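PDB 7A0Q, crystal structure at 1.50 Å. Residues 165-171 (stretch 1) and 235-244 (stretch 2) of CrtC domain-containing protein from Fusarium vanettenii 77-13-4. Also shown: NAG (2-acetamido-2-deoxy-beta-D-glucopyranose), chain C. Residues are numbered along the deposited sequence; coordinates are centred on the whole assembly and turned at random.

Stretch 1 (165-171) TFQFGEG
Stretch 2 235-244: AWIFSDPFRN

Two strands that never exchange a direct hydrogen bond can still be held in contact, by aromatic packing at the centre and by a single water at the margin. The contact between residues 165-171 and 235-244 of this CrtC domain-containing protein illustrates the principle. Strand 235-240 passes the strand beginning at Thr165 at 9.0 Å, with N-to-C directions 58° apart, a separation that leaves room for side chains between the backbones.

Four rings fill that space. Trp236 (chi1 -73°, chi2 92°) and Phe238 (chi1 55°, chi2 85°), alternate residues of an extended strand, both point toward stretch 1. Phe168 points away at its CA-to-CB bond, yet its t rotamer (chi2 71°) brings the ring back, with its edge toward the faces of both partners: CE1 of Phe168 lies 3.6 Å from CZ3 of Trp236, the planes at 68°, and CD1 of Phe168 lies 3.7 Å from CZ of Phe238, the planes at 88°. Phe166, in rotamer p (chi2 -88°), points toward stretch 2 and places its CZ over one face of the indole, 3.5 Å from Trp236 NE1; the planes of the Phe166 ring and the five-membered ring of Trp236 lie at 52°, their centroids 4.8 Å apart. Its CE2 meets Phe238 CZ more loosely, at 4.3 Å.

Beyond the rings, stretch 1 reverses in a type II' turn from Phe168 to Gly171; Phe168 N donates a hydrogen bond to Gly171 O at 2.8 Å, which brackets the turn. Gly169 takes phi/psi 76/-144, a positive phi that favours glycine, and Glu170 follows at -76/-13. Here the backbones approach most closely, with CA atoms 6.2 Å apart for Gly169 and Asp240 and 6.1 Å for Glu170 and Phe242. Phe242 (chi1 -49°, chi2 -82°) points toward stretch 1 and packs against the turn: its CE2 is 3.6 Å from Gly169 C, and Glu170 CB sits 3.7 Å from the ring centroid, only 5° off the normal, a CH-pi contact. Glu170 itself is extended, t at chi1 and chi2.

At the polar edge, Asp240 (chi1 t) organises its own chain, its OD1 accepting from Phe242 N at 2.9 Å and Arg243 N at 3.0 Å as residues 241-243 adopt helical phi/psi. Its OD2 accepts from a water at 2.9 Å; the same water donates to Gly169 O at 2.8 Å and accepts from Gln167 NE2 at 2.9 Å, thereby bridging the stretches. Gln167 (chi1 t, chi2 p) also lays its amide over the guanidinium face of Arg243 (chi1 m, then extended), CD to NH2 at 3.4 Å.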

ATOM      1  N   THR A 165       8.167  13.420  -3.839  1.00 13.65           N
ATOM      2  CA  THR A 165       7.096  14.061  -4.598  1.00 13.79           C
ATOM      3  C   THR A 165       7.248  13.757  -6.084  1.00 13.93           C
ATOM      4  O   THR A 165       8.355  13.550  -6.583  1.00 14.24           O
ATOM      5  CB  THR A 165       7.084  15.585  -4.350  1.00 14.96           C
ATOM      6  OG1 THR A 165       5.975  16.192  -5.032  1.00 14.29           O
ATOM      7  CG2 THR A 165       8.403  16.233  -4.805  1.00 14.86           C
ATOM      8  N   PHE A 166       6.116  13.716  -6.788  1.00 13.15           N
ATOM      9  CA  PHE A 166       6.147  13.538  -8.242  1.00 12.36           C
ATOM     10  C   PHE A 166       4.819  14.021  -8.826  1.00 13.97           C
ATOM     11  O   PHE A 166       3.859  14.301  -8.101  1.00 13.61           O
ATOM     12  CB  PHE A 166       6.461  12.077  -8.631  1.00 12.68           C
ATOM     13  CG  PHE A 166       5.423  11.062  -8.198  1.00 13.78           C
ATOM     14  CD1 PHE A 166       5.499  10.461  -6.943  1.00 13.23           C
ATOM     15  CD2 PHE A 166       4.402  10.663  -9.066  1.00 15.06           C
ATOM     16  CE1 PHE A 166       4.564   9.507  -6.551  1.00 16.27           C
ATOM     17  CE2 PHE A 166       3.470   9.715  -8.680  1.00 15.34           C
ATOM     18  CZ  PHE A 166       3.548   9.126  -7.411  1.00 14.03           C
ATOM     19  N   GLN A 167       4.787  14.149 -10.156  1.00 14.53           N
ATOM     20  CA  GLN A 167       3.590  14.628 -10.845  1.00 15.49           C
ATOM     21  C   GLN A 167       2.529  13.528 -10.915  1.00 13.58           C
ATOM     22  O   GLN A 167       2.814  12.404 -11.337  1.00 14.31           O
ATOM     23  CB  GLN A 167       3.951  15.111 -12.252  1.00 14.98           C
ATOM     24  CG  GLN A 167       2.811  15.841 -12.955  1.00 16.60           C
ATOM     25  CD  GLN A 167       2.778  17.313 -12.610  1.00 20.23           C
ATOM     26  OE1 GLN A 167       3.513  17.768 -11.733  1.00 18.92           O
ATOM     27  NE2 GLN A 167       1.940  18.077 -13.317  1.00 21.70           N
ATOM     28  N   PHE A 168       1.298  13.856 -10.502  1.00 15.42           N
ATOM     29  CA  PHE A 168       0.234  12.859 -10.321  1.00 16.12           C
ATOM     30  C   PHE A 168      -1.082  13.512 -10.712  1.00 19.62           C
ATOM     31  O   PHE A 168      -1.654  14.281  -9.933  1.00 21.11           O
ATOM     32  CB  PHE A 168       0.199  12.374  -8.876  1.00 15.01           C
ATOM     33  CG  PHE A 168      -0.775  11.249  -8.608  1.00 16.87           C
ATOM     34  CD1 PHE A 168      -0.533   9.976  -9.076  1.00 17.28           C
ATOM     35  CD2 PHE A 168      -1.912  11.468  -7.834  1.00 21.29           C
ATOM     36  CE1 PHE A 168      -1.402   8.934  -8.816  1.00 18.53           C
ATOM     37  CE2 PHE A 168      -2.792  10.423  -7.554  1.00 19.35           C
ATOM     38  CZ  PHE A 168      -2.535   9.156  -8.050  1.00 17.54           C
ATOM     39  N   GLY A 169      -1.563  13.198 -11.908  1.00 19.63           N
ATOM     40  CA  GLY A 169      -2.699  13.915 -12.444  1.00 26.38           C
ATOM     41  C   GLY A 169      -2.276  15.283 -12.933  1.00 21.81           C
ATOM     42  O   GLY A 169      -1.159  15.451 -13.436  1.00 24.06           O
ATOM     43  N   GLU A 170      -3.139  16.279 -12.754  1.00 21.42           N
ATOM     44  CA  GLU A 170      -2.832  17.616 -13.242  1.00 20.07           C
ATOM     45  C   GLU A 170      -1.812  18.349 -12.380  1.00 28.10           C
ATOM     46  O   GLU A 170      -1.266  19.365 -12.826  1.00 37.37           O
ATOM     47  CB  GLU A 170      -4.116  18.441 -13.351  1.00 25.23           C
ATOM     48  CG  GLU A 170      -4.010  19.564 -14.368  1.00 30.61           C
ATOM     49  CD  GLU A 170      -5.263  20.424 -14.441  1.00 41.38           C
ATOM     50  OE1 GLU A 170      -6.075  20.398 -13.490  1.00 44.73           O
ATOM     51  OE2 GLU A 170      -5.423  21.133 -15.455  1.00 47.41           O
ATOM     52  N   GLY A 171      -1.509  17.845 -11.186  1.00 22.43           N
ATOM     53  CA  GLY A 171      -0.589  18.520 -10.288  1.00 21.44           C
ATOM     54  C   GLY A 171       0.322  17.556  -9.553  1.00 20.72           C
ATOM     55  O   GLY A 171       0.739  16.537 -10.114  1.00 21.00           O
ATOM     56  N   ALA A 235       6.050   1.258  -7.368  1.00 13.32           N
ATOM     57  CA  ALA A 235       6.027   1.482  -8.811  1.00 13.55           C
ATOM     58  C   ALA A 235       4.652   1.952  -9.257  1.00 14.36           C
ATOM     59  O   ALA A 235       3.639   1.342  -8.904  1.00 15.24           O
ATOM     60  CB  ALA A 235       6.403   0.200  -9.569  1.00 15.71           C
ATOM     61  N   TRP A 236       4.628   2.994 -10.090  1.00 14.25           N
ATOM     62  CA  TRP A 236       3.386   3.592 -10.569  1.00 13.71           C
ATOM     63  C   TRP A 236       3.297   3.517 -12.088  1.00 13.37           C
ATOM     64  O   TRP A 236       4.262   3.835 -12.792  1.00 14.65           O
ATOM     65  CB  TRP A 236       3.288   5.068 -10.173  1.00 15.20           C
ATOM     66  CG  TRP A 236       3.011   5.339  -8.716  1.00 15.43           C
ATOM     67  CD1 TRP A 236       3.932   5.547  -7.737  1.00 14.05           C
ATOM     68  CD2 TRP A 236       1.726   5.497  -8.113  1.00 16.14           C
ATOM     69  NE1 TRP A 236       3.293   5.797  -6.530  1.00 13.36           N
ATOM     70  CE2 TRP A 236       1.937   5.772  -6.740  1.00 14.15           C
ATOM     71  CE3 TRP A 236       0.411   5.410  -8.593  1.00 16.69           C
ATOM     72  CZ2 TRP A 236       0.881   5.981  -5.854  1.00 14.79           C
ATOM     73  CZ3 TRP A 236      -0.632   5.624  -7.714  1.00 15.71           C
ATOM     74  CH2 TRP A 236      -0.394   5.903  -6.357  1.00 14.49           C
ATOM     75  N   ILE A 237       2.108   3.175 -12.591  1.00 14.28           N
ATOM     76  CA  ILE A 237       1.827   3.199 -14.032  1.00 13.85           C
ATOM     77  C   ILE A 237       0.479   3.881 -14.239  1.00 15.09           C
ATOM     78  O   ILE A 237      -0.527   3.457 -13.663  1.00 15.04           O
ATOM     79  CB  ILE A 237       1.813   1.788 -14.645  1.00 17.04           C
ATOM     80  CG1 ILE A 237       3.083   1.019 -14.279  1.00 14.60           C
ATOM     81  CG2 ILE A 237       1.661   1.879 -16.163  1.00 17.88           C
ATOM     82  CD1 ILE A 237       2.906   0.134 -13.056  1.00 17.11           C
ATOM     83  N   PHE A 238       0.455   4.930 -15.063  1.00 15.84           N
ATOM     84  CA  PHE A 238      -0.796   5.608 -15.409  1.00 15.42           C
ATOM     85  C   PHE A 238      -0.510   6.602 -16.523  1.00 18.87           C
ATOM     86  O   PHE A 238       0.635   6.989 -16.751  1.00 17.23           O
ATOM     87  CB  PHE A 238      -1.446   6.323 -14.209  1.00 14.89           C
ATOM     88  CG  PHE A 238      -0.535   7.312 -13.513  1.00 15.43           C
ATOM     89  CD1 PHE A 238      -0.415   8.614 -13.979  1.00 15.68           C
ATOM     90  CD2 PHE A 238       0.188   6.937 -12.380  1.00 16.30           C
ATOM     91  CE1 PHE A 238       0.411   9.533 -13.352  1.00 16.77           C
ATOM     92  CE2 PHE A 238       1.030   7.854 -11.741  1.00 18.21           C
ATOM     93  CZ  PHE A 238       1.138   9.154 -12.222  1.00 18.00           C
ATOM     94  N   SER A 239      -1.571   7.028 -17.199  1.00 18.93           N
ATOM     95  CA  SER A 239      -1.435   8.018 -18.260  1.00 16.42           C
ATOM     96  C   SER A 239      -1.564   9.429 -17.710  1.00 20.21           C
ATOM     97  O   SER A 239      -2.351   9.686 -16.791  1.00 18.48           O
ATOM     98  CB  SER A 239      -2.497   7.796 -19.334  1.00 21.23           C
ATOM     99  OG  SER A 239      -2.377   6.512 -19.908  1.00 27.89           O
ATOM    100  N   ASP A 240      -0.794  10.346 -18.291  1.00 19.09           N
ATOM    101  CA  ASP A 240      -0.905  11.767 -17.987  1.00 19.27           C
ATOM    102  C   ASP A 240      -1.523  12.453 -19.198  1.00 22.03           C
ATOM    103  O   ASP A 240      -0.805  12.775 -20.157  1.00 21.68           O
ATOM    104  CB  ASP A 240       0.472  12.365 -17.673  1.00 19.66           C
ATOM    105  CG  ASP A 240       0.405  13.840 -17.330  1.00 20.60           C
ATOM    106  OD1 ASP A 240      -0.645  14.480 -17.566  1.00 21.51           O
ATOM    107  OD2 ASP A 240       1.406  14.377 -16.813  1.00 20.20           O
ATOM    108  N   PRO A 241      -2.834  12.713 -19.205  1.00 22.82           N
ATOM    109  CA  PRO A 241      -3.455  13.372 -20.363  1.00 20.97           C
ATOM    110  C   PRO A 241      -3.256  14.874 -20.386  1.00 27.25           C
ATOM    111  O   PRO A 241      -3.619  15.520 -21.378  1.00 27.65           O
ATOM    112  CB  PRO A 241      -4.938  13.025 -20.201  1.00 26.92           C
ATOM    113  CG  PRO A 241      -5.116  12.958 -18.713  1.00 25.19           C
ATOM    114  CD  PRO A 241      -3.824  12.372 -18.168  1.00 22.91           C
ATOM    115  N   PHE A 242      -2.697  15.448 -19.326  1.00 22.82           N
ATOM    116  CA  PHE A 242      -2.443  16.880 -19.297  1.00 22.67           C
ATOM    117  C   PHE A 242      -1.136  17.208 -20.005  1.00 22.87           C
ATOM    118  O   PHE A 242      -1.084  18.120 -20.838  1.00 27.86           O
ATOM    119  CB  PHE A 242      -2.444  17.362 -17.842  1.00 25.29           C
ATOM    120  CG  PHE A 242      -3.646  16.883 -17.059  1.00 29.72           C
ATOM    121  CD1 PHE A 242      -4.865  17.552 -17.144  1.00 29.47           C
ATOM    122  CD2 PHE A 242      -3.570  15.738 -16.278  1.00 28.47           C
ATOM    123  CE1 PHE A 242      -5.977  17.099 -16.435  1.00 26.33           C
ATOM    124  CE2 PHE A 242      -4.679  15.282 -15.575  1.00 31.99           C
ATOM    125  CZ  PHE A 242      -5.882  15.966 -15.661  1.00 30.28           C
ATOM    126  N   ARG A 243      -0.079  16.454 -19.709  1.00 22.44           N
ATOM    127  CA  ARG A 243       1.174  16.553 -20.443  1.00 23.60           C
ATOM    128  C   ARG A 243       1.205  15.681 -21.685  1.00 21.40           C
ATOM    129  O   ARG A 243       2.136  15.815 -22.487  1.00 25.39           O
ATOM    130  CB  ARG A 243       2.343  16.148 -19.548  1.00 21.06           C
ATOM    131  CG  ARG A 243       2.607  17.087 -18.433  1.00 21.10           C
ATOM    132  CD  ARG A 243       3.717  16.490 -17.586  1.00 26.67           C
ATOM    133  NE  ARG A 243       4.153  17.410 -16.554  1.00 26.07           N
ATOM    134  CZ  ARG A 243       5.048  17.097 -15.624  1.00 17.19           C
ATOM    135  NH1 ARG A 243       5.598  15.883 -15.614  1.00 18.81           N
ATOM    136  NH2 ARG A 243       5.389  17.996 -14.716  1.00 18.34           N
ATOM    137  N   ASN A 244       0.225  14.791 -21.850  1.00 19.55           N
ATOM    138  CA  ASN A 244       0.194  13.803 -22.927  1.00 22.47           C
ATOM    139  C   ASN A 244       1.466  12.955 -22.930  1.00 24.51           C
ATOM    140  O   ASN A 244       2.222  12.908 -23.901  1.00 23.88           O
ATOM    141  CB  ASN A 244      -0.038  14.476 -24.285  1.00 23.95           C
ATOM    142  CG  ASN A 244      -1.444  15.017 -24.418  1.00 31.26           C
ATOM    143  OD1 ASN A 244      -1.678  16.214 -24.257  1.00 35.20           O
ATOM    144  ND2 ASN A 244      -2.393  14.132 -24.700  1.00 42.71           N
TER
HETATM  145  C1  NAG C   1      -6.203   2.178 -17.224  1.00 22.12           C
HETATM  146  C2  NAG C   1      -5.186   1.058 -17.363  1.00 21.98           C
HETATM  147  C3  NAG C   1      -5.085   0.615 -18.824  1.00 19.98           C
HETATM  148  C4  NAG C   1      -6.452   0.312 -19.426  1.00 26.40           C
HETATM  149  C5  NAG C   1      -7.453   1.423 -19.144  1.00 23.96           C
HETATM  150  C6  NAG C   1      -8.868   1.021 -19.488  1.00 27.91           C
HETATM  151  C7  NAG C   1      -3.241   0.902 -15.867  1.00 21.58           C
HETATM  152  C8  NAG C   1      -1.874   1.430 -15.572  1.00 24.00           C
HETATM  153  N2  NAG C   1      -3.875   1.473 -16.892  1.00 21.65           N
HETATM  154  O3  NAG C   1      -4.257  -0.542 -18.887  1.00 23.45           O
HETATM  155  O4  NAG C   1      -6.312   0.241 -20.841  1.00 30.57           O
HETATM  156  O5  NAG C   1      -7.463   1.746 -17.745  1.00 24.44           O
HETATM  157  O6  NAG C   1      -9.250  -0.139 -18.762  1.00 27.30           O
HETATM  158  O7  NAG C   1      -3.757   0.016 -15.193  1.00 22.65           O
HETATM  159  O   HOH W   1       0.431  16.678 -15.394  1.00 20.67           O